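Local coordinates for protein fasciclin-1 (Drosophila melanogaster, PDB 1O70) that mediates adhesion between neural cells as a GPI-anchored surface glycoprotein, this fragment being its third and fourth FAS1 domains, at residues I230-M244 and G298-D312. Residues are numbered along the deposited sequence; the frame is centred on the assembly and turned at random.
With SO4 (sulfate ion), chain F.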
# COMPACT_ATOMS: atom_id res chain seq x y z
N ILE A 230 21.52 0.24 7.03
CA ILE A 230 20.42 -0.72 7.19
C ILE A 230 19.32 -0.45 6.17
O ILE A 230 18.84 -1.37 5.50
CB ILE A 230 19.79 -0.64 8.61
CG1 ILE A 230 20.85 -0.93 9.68
CG2 ILE A 230 18.65 -1.66 8.72
CD1 ILE A 230 21.36 -2.37 9.68
N LEU A 231 18.92 0.81 6.05
CA LEU A 231 17.88 1.20 5.11
C LEU A 231 18.29 1.02 3.66
O LEU A 231 17.50 0.55 2.84
CB LEU A 231 17.47 2.65 5.36
CG LEU A 231 16.33 2.93 6.35
CD1 LEU A 231 16.13 1.76 7.30
CD2 LEU A 231 16.63 4.22 7.10
N GLU A 232 19.52 1.38 3.32
CA GLU A 232 19.98 1.22 1.93
C GLU A 232 19.87 -0.22 1.50
O GLU A 232 19.79 -0.52 0.31
CB GLU A 232 21.42 1.70 1.78
CG GLU A 232 21.60 3.15 2.19
CD GLU A 232 23.01 3.63 2.00
OE1 GLU A 232 23.94 2.81 2.15
OE2 GLU A 232 23.20 4.84 1.73
N ARG A 233 19.87 -1.13 2.47
CA ARG A 233 19.76 -2.55 2.18
C ARG A 233 18.32 -2.84 1.74
O ARG A 233 18.07 -3.80 1.01
CB ARG A 233 20.11 -3.35 3.42
CG ARG A 233 19.90 -4.85 3.29
CD ARG A 233 20.08 -5.56 4.62
NE ARG A 233 21.47 -5.59 5.06
CZ ARG A 233 21.86 -6.04 6.25
NH1 ARG A 233 20.95 -6.48 7.11
NH2 ARG A 233 23.14 -6.04 6.60
N HIS A 234 17.37 -2.01 2.19
CA HIS A 234 15.97 -2.20 1.85
C HIS A 234 15.53 -1.47 0.59
O HIS A 234 14.43 -1.69 0.08
CB HIS A 234 15.07 -1.73 3.00
CG HIS A 234 15.25 -2.48 4.28
ND1 HIS A 234 16.38 -2.37 5.05
CD2 HIS A 234 14.43 -3.35 4.93
CE1 HIS A 234 16.26 -3.13 6.12
NE2 HIS A 234 15.08 -3.73 6.07
N LEU A 235 16.41 -0.62 0.07
CA LEU A 235 16.10 0.20 -1.10
C LEU A 235 16.74 -0.18 -2.42
O LEU A 235 17.95 -0.03 -2.61
CB LEU A 235 16.44 1.66 -0.80
CG LEU A 235 16.03 2.67 -1.88
CD1 LEU A 235 14.51 2.72 -1.96
CD2 LEU A 235 16.59 4.05 -1.54
N ALA A 236 15.90 -0.65 -3.34
CA ALA A 236 16.34 -1.04 -4.67
C ALA A 236 16.17 0.13 -5.63
O ALA A 236 15.08 0.69 -5.74
CB ALA A 236 15.54 -2.24 -5.16
N ILE A 237 17.23 0.48 -6.34
CA ILE A 237 17.19 1.60 -7.27
C ILE A 237 17.52 1.19 -8.70
O ILE A 237 18.63 0.73 -8.97
CB ILE A 237 18.20 2.69 -6.84
CG1 ILE A 237 17.96 3.05 -5.36
CG2 ILE A 237 18.07 3.91 -7.74
CD1 ILE A 237 18.99 3.99 -4.75
N SER A 238 16.56 1.34 -9.60
CA SER A 238 16.79 1.01 -11.01
C SER A 238 15.89 1.86 -11.91
O SER A 238 15.26 2.81 -11.45
CB SER A 238 16.57 -0.49 -11.29
OG SER A 238 15.22 -0.86 -11.32
N ASP A 239 15.87 1.55 -13.20
CA ASP A 239 15.05 2.31 -14.13
C ASP A 239 13.59 1.88 -14.04
O ASP A 239 12.70 2.58 -14.52
CB ASP A 239 15.59 2.13 -15.56
CG ASP A 239 15.57 0.69 -16.01
OD1 ASP A 239 15.72 -0.21 -15.14
OD2 ASP A 239 15.43 0.44 -17.22
N LYS A 240 13.35 0.73 -13.42
CA LYS A 240 11.98 0.24 -13.28
C LYS A 240 11.64 -0.17 -11.84
O LYS A 240 12.52 -0.27 -10.98
CB LYS A 240 11.75 -0.95 -14.21
CG LYS A 240 12.56 -2.18 -13.89
CD LYS A 240 12.24 -3.29 -14.86
CE LYS A 240 13.05 -4.54 -14.54
NZ LYS A 240 12.79 -5.64 -15.50
N GLU A 241 10.36 -0.38 -11.57
CA GLU A 241 9.92 -0.79 -10.25
C GLU A 241 9.49 -2.23 -10.29
O GLU A 241 8.98 -2.72 -11.30
CB GLU A 241 8.76 0.09 -9.77
CG GLU A 241 7.67 0.33 -10.78
CD GLU A 241 6.69 1.37 -10.30
OE1 GLU A 241 5.79 1.01 -9.52
OE2 GLU A 241 6.83 2.56 -10.69
N TYR A 242 9.69 -2.93 -9.19
CA TYR A 242 9.33 -4.33 -9.15
C TYR A 242 8.08 -4.59 -8.34
O TYR A 242 8.00 -4.21 -7.17
CB TYR A 242 10.51 -5.13 -8.59
CG TYR A 242 11.77 -4.95 -9.39
CD1 TYR A 242 12.55 -3.80 -9.27
CD2 TYR A 242 12.17 -5.92 -10.31
CE1 TYR A 242 13.69 -3.62 -10.05
CE2 TYR A 242 13.31 -5.75 -11.09
CZ TYR A 242 14.06 -4.60 -10.96
OH TYR A 242 15.18 -4.43 -11.74
N THR A 243 7.08 -5.20 -8.96
CA THR A 243 5.87 -5.51 -8.22
C THR A 243 6.17 -6.84 -7.56
O THR A 243 7.06 -7.58 -7.99
CB THR A 243 4.62 -5.67 -9.12
OG1 THR A 243 4.77 -6.81 -9.98
CG2 THR A 243 4.41 -4.42 -9.96
N MET A 244 5.43 -7.14 -6.50
CA MET A 244 5.66 -8.38 -5.79
C MET A 244 5.48 -9.53 -6.79
O MET A 244 6.16 -10.55 -6.69
CB MET A 244 4.69 -8.47 -4.61
CG MET A 244 5.18 -9.31 -3.45
SD MET A 244 6.84 -8.97 -2.89
CE MET A 244 6.61 -7.65 -1.78
N GLY A 298 7.93 4.94 -7.94
CA GLY A 298 8.33 3.64 -7.46
C GLY A 298 7.23 2.86 -6.76
O GLY A 298 6.05 3.15 -6.92
N ILE A 299 7.63 1.87 -5.97
CA ILE A 299 6.68 1.04 -5.27
C ILE A 299 7.23 0.71 -3.89
O ILE A 299 8.45 0.57 -3.72
CB ILE A 299 6.43 -0.28 -6.05
CG1 ILE A 299 5.24 -1.04 -5.45
CG2 ILE A 299 7.66 -1.16 -5.98
CD1 ILE A 299 4.85 -2.24 -6.26
N ILE A 300 6.34 0.57 -2.92
CA ILE A 300 6.74 0.23 -1.56
C ILE A 300 6.11 -1.10 -1.14
O ILE A 300 4.94 -1.35 -1.42
CB ILE A 300 6.25 1.29 -0.57
CG1 ILE A 300 7.14 2.53 -0.66
CG2 ILE A 300 6.19 0.70 0.84
CD1 ILE A 300 6.69 3.65 0.29
N HIS A 301 6.88 -1.95 -0.47
CA HIS A 301 6.33 -3.23 0.01
C HIS A 301 6.49 -3.25 1.53
O HIS A 301 7.61 -3.32 2.05
CB HIS A 301 7.09 -4.41 -0.59
CG HIS A 301 7.10 -4.43 -2.09
ND1 HIS A 301 5.97 -4.72 -2.83
CD2 HIS A 301 8.09 -4.21 -2.98
CE1 HIS A 301 6.27 -4.67 -4.12
NE2 HIS A 301 7.56 -4.37 -4.24
N VAL A 302 5.38 -3.20 2.25
CA VAL A 302 5.47 -3.19 3.70
C VAL A 302 5.74 -4.59 4.24
O VAL A 302 4.95 -5.51 4.03
CB VAL A 302 4.19 -2.64 4.35
CG1 VAL A 302 4.35 -2.64 5.85
CG2 VAL A 302 3.93 -1.23 3.85
N ILE A 303 6.85 -4.74 4.93
CA ILE A 303 7.20 -6.05 5.46
C ILE A 303 7.01 -6.18 6.96
O ILE A 303 6.89 -5.18 7.67
CB ILE A 303 8.62 -6.42 5.03
CG1 ILE A 303 9.65 -5.46 5.63
CG2 ILE A 303 8.70 -6.36 3.50
CD1 ILE A 303 11.08 -5.80 5.23
N ASP A 304 6.94 -7.42 7.45
CA ASP A 304 6.70 -7.71 8.86
C ASP A 304 7.89 -7.50 9.78
O ASP A 304 7.72 -7.25 10.97
CB ASP A 304 6.23 -9.16 9.03
CG ASP A 304 4.74 -9.33 8.86
OD1 ASP A 304 4.31 -10.46 8.55
OD2 ASP A 304 3.97 -8.35 9.08
N TYR A 305 9.08 -7.62 9.22
CA TYR A 305 10.30 -7.49 10.01
C TYR A 305 11.39 -6.96 9.09
O TYR A 305 11.45 -7.32 7.91
CB TYR A 305 10.69 -8.87 10.56
CG TYR A 305 11.72 -8.85 11.68
CD1 TYR A 305 11.35 -8.48 12.98
CD2 TYR A 305 13.06 -9.18 11.43
CE1 TYR A 305 12.30 -8.44 14.00
CE2 TYR A 305 14.01 -9.14 12.46
CZ TYR A 305 13.62 -8.77 13.74
OH TYR A 305 14.56 -8.69 14.76
N PRO A 306 12.27 -6.11 9.61
CA PRO A 306 13.37 -5.54 8.82
C PRO A 306 14.45 -6.55 8.44
O PRO A 306 14.67 -7.52 9.17
CB PRO A 306 13.90 -4.44 9.74
CG PRO A 306 13.66 -5.00 11.10
CD PRO A 306 12.29 -5.60 10.99
N LEU A 307 15.09 -6.35 7.30
CA LEU A 307 16.16 -7.24 6.87
C LEU A 307 17.33 -7.02 7.83
O LEU A 307 18.19 -6.18 7.57
CB LEU A 307 16.58 -6.91 5.44
CG LEU A 307 15.45 -7.05 4.43
CD1 LEU A 307 15.88 -6.50 3.08
CD2 LEU A 307 15.05 -8.52 4.32
N LEU A 308 17.35 -7.76 8.93
CA LEU A 308 18.40 -7.60 9.93
C LEU A 308 18.82 -8.92 10.58
O LEU A 308 17.97 -9.75 10.93
CB LEU A 308 17.93 -6.62 11.01
CG LEU A 308 18.97 -5.90 11.87
CD1 LEU A 308 19.86 -5.04 10.99
CD2 LEU A 308 18.27 -5.05 12.92
N GLU A 309 20.13 -9.12 10.72
CA GLU A 309 20.70 -10.31 11.35
C GLU A 309 21.41 -9.78 12.60
O GLU A 309 21.59 -8.58 12.72
CB GLU A 309 21.73 -10.96 10.42
CG GLU A 309 21.18 -11.36 9.06
CD GLU A 309 22.24 -11.90 8.13
OE1 GLU A 309 23.17 -11.15 7.77
OE2 GLU A 309 22.15 -13.09 7.76
N GLU A 310 21.79 -10.65 13.53
CA GLU A 310 22.46 -10.12 14.71
C GLU A 310 23.94 -9.84 14.45
O GLU A 310 24.71 -9.64 15.38
CB GLU A 310 22.30 -11.04 15.93
CG GLU A 310 22.92 -12.40 15.81
CD GLU A 310 22.87 -13.16 17.13
OE1 GLU A 310 21.76 -13.31 17.69
OE2 GLU A 310 23.94 -13.59 17.61
N LYS A 311 24.32 -9.83 13.18
CA LYS A 311 25.69 -9.53 12.82
C LYS A 311 25.78 -8.02 12.66
O LYS A 311 26.85 -7.46 12.46
CB LYS A 311 26.07 -10.20 11.50
CG LYS A 311 25.67 -11.66 11.38
CD LYS A 311 25.98 -12.19 9.98
CE LYS A 311 25.33 -13.54 9.72
NZ LYS A 311 25.53 -14.00 8.32
N ASP A 312 24.63 -7.36 12.75
CA ASP A 312 24.57 -5.91 12.62
C ASP A 312 24.20 -5.30 13.98
O ASP A 312 24.04 -4.08 14.11
CB ASP A 312 23.51 -5.51 11.57
CG ASP A 312 23.42 -6.48 10.40
OD1 ASP A 312 24.46 -6.85 9.83
OD2 ASP A 312 22.29 -6.88 10.03
S SO4 F . 24.57 -5.78 3.22
O1 SO4 F . 23.73 -4.93 2.34
O2 SO4 F . 25.68 -6.36 2.43
O3 SO4 F . 25.12 -4.96 4.32
O4 SO4 F . 23.74 -6.87 3.78
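His234 accepts a hydrogen bond at NE2 from Leu307 N, 2.9 Å away and tilted 29° from the ring plane, while its other nitrogen donates. NE2 can accept because ND1 carries the proton, which it gives in the ring plane to Ile230 O, 2.7 Å from ND1, in helix 224-232. Histidine suits the place, since one small ring offers a donor and an acceptor, and two bonds fix its rotation. Leu307 CD1 makes a CH-pi contact over one face, 4.2 Å from the ring centroid.

Leu307 also holds Arg233. With CG anti to the backbone N (chi1 174°) and a bend at chi3, the arginine brings NH1 within 2.8 Å of Leu307 O, which it meets from above the carbonyl plane. The same NH1 forms a salt bridge to Asp312 OD2 at 3.2 Å, the carboxylate being approached from above its plane, while Glu309 N reaches OD2 from the other face. NH2 binds a sulfate, probably from the crystallisation liquor. A methionine for Arg233 removes the guanidinium, and the Asp312 carboxylate would probably be left without its charge mate and Leu307 O without this donor.

Within this fourth FAS1 domain, strand 193-199 lies between edge strand 235-238 and strand 298-303 in a mixed sheet, so strand 235-238 does not touch 298-303: the residues before it meet mainly the loop after 298-303, and those after it meet strand 298-303 itself. At the far end His301 donates from NE2, in its ring plane, to Tyr242 O at 3.0 Å; its ND1 pairs with the backbone N of Asp292 on strand 284-295. Met244, flexible enough to bend at chi2 and chi3, lays SD over the face of the His301 ring, 4.5 Å from its centroid. Beside them, beta-branched Ile299 sets CG2 against Tyr242 O.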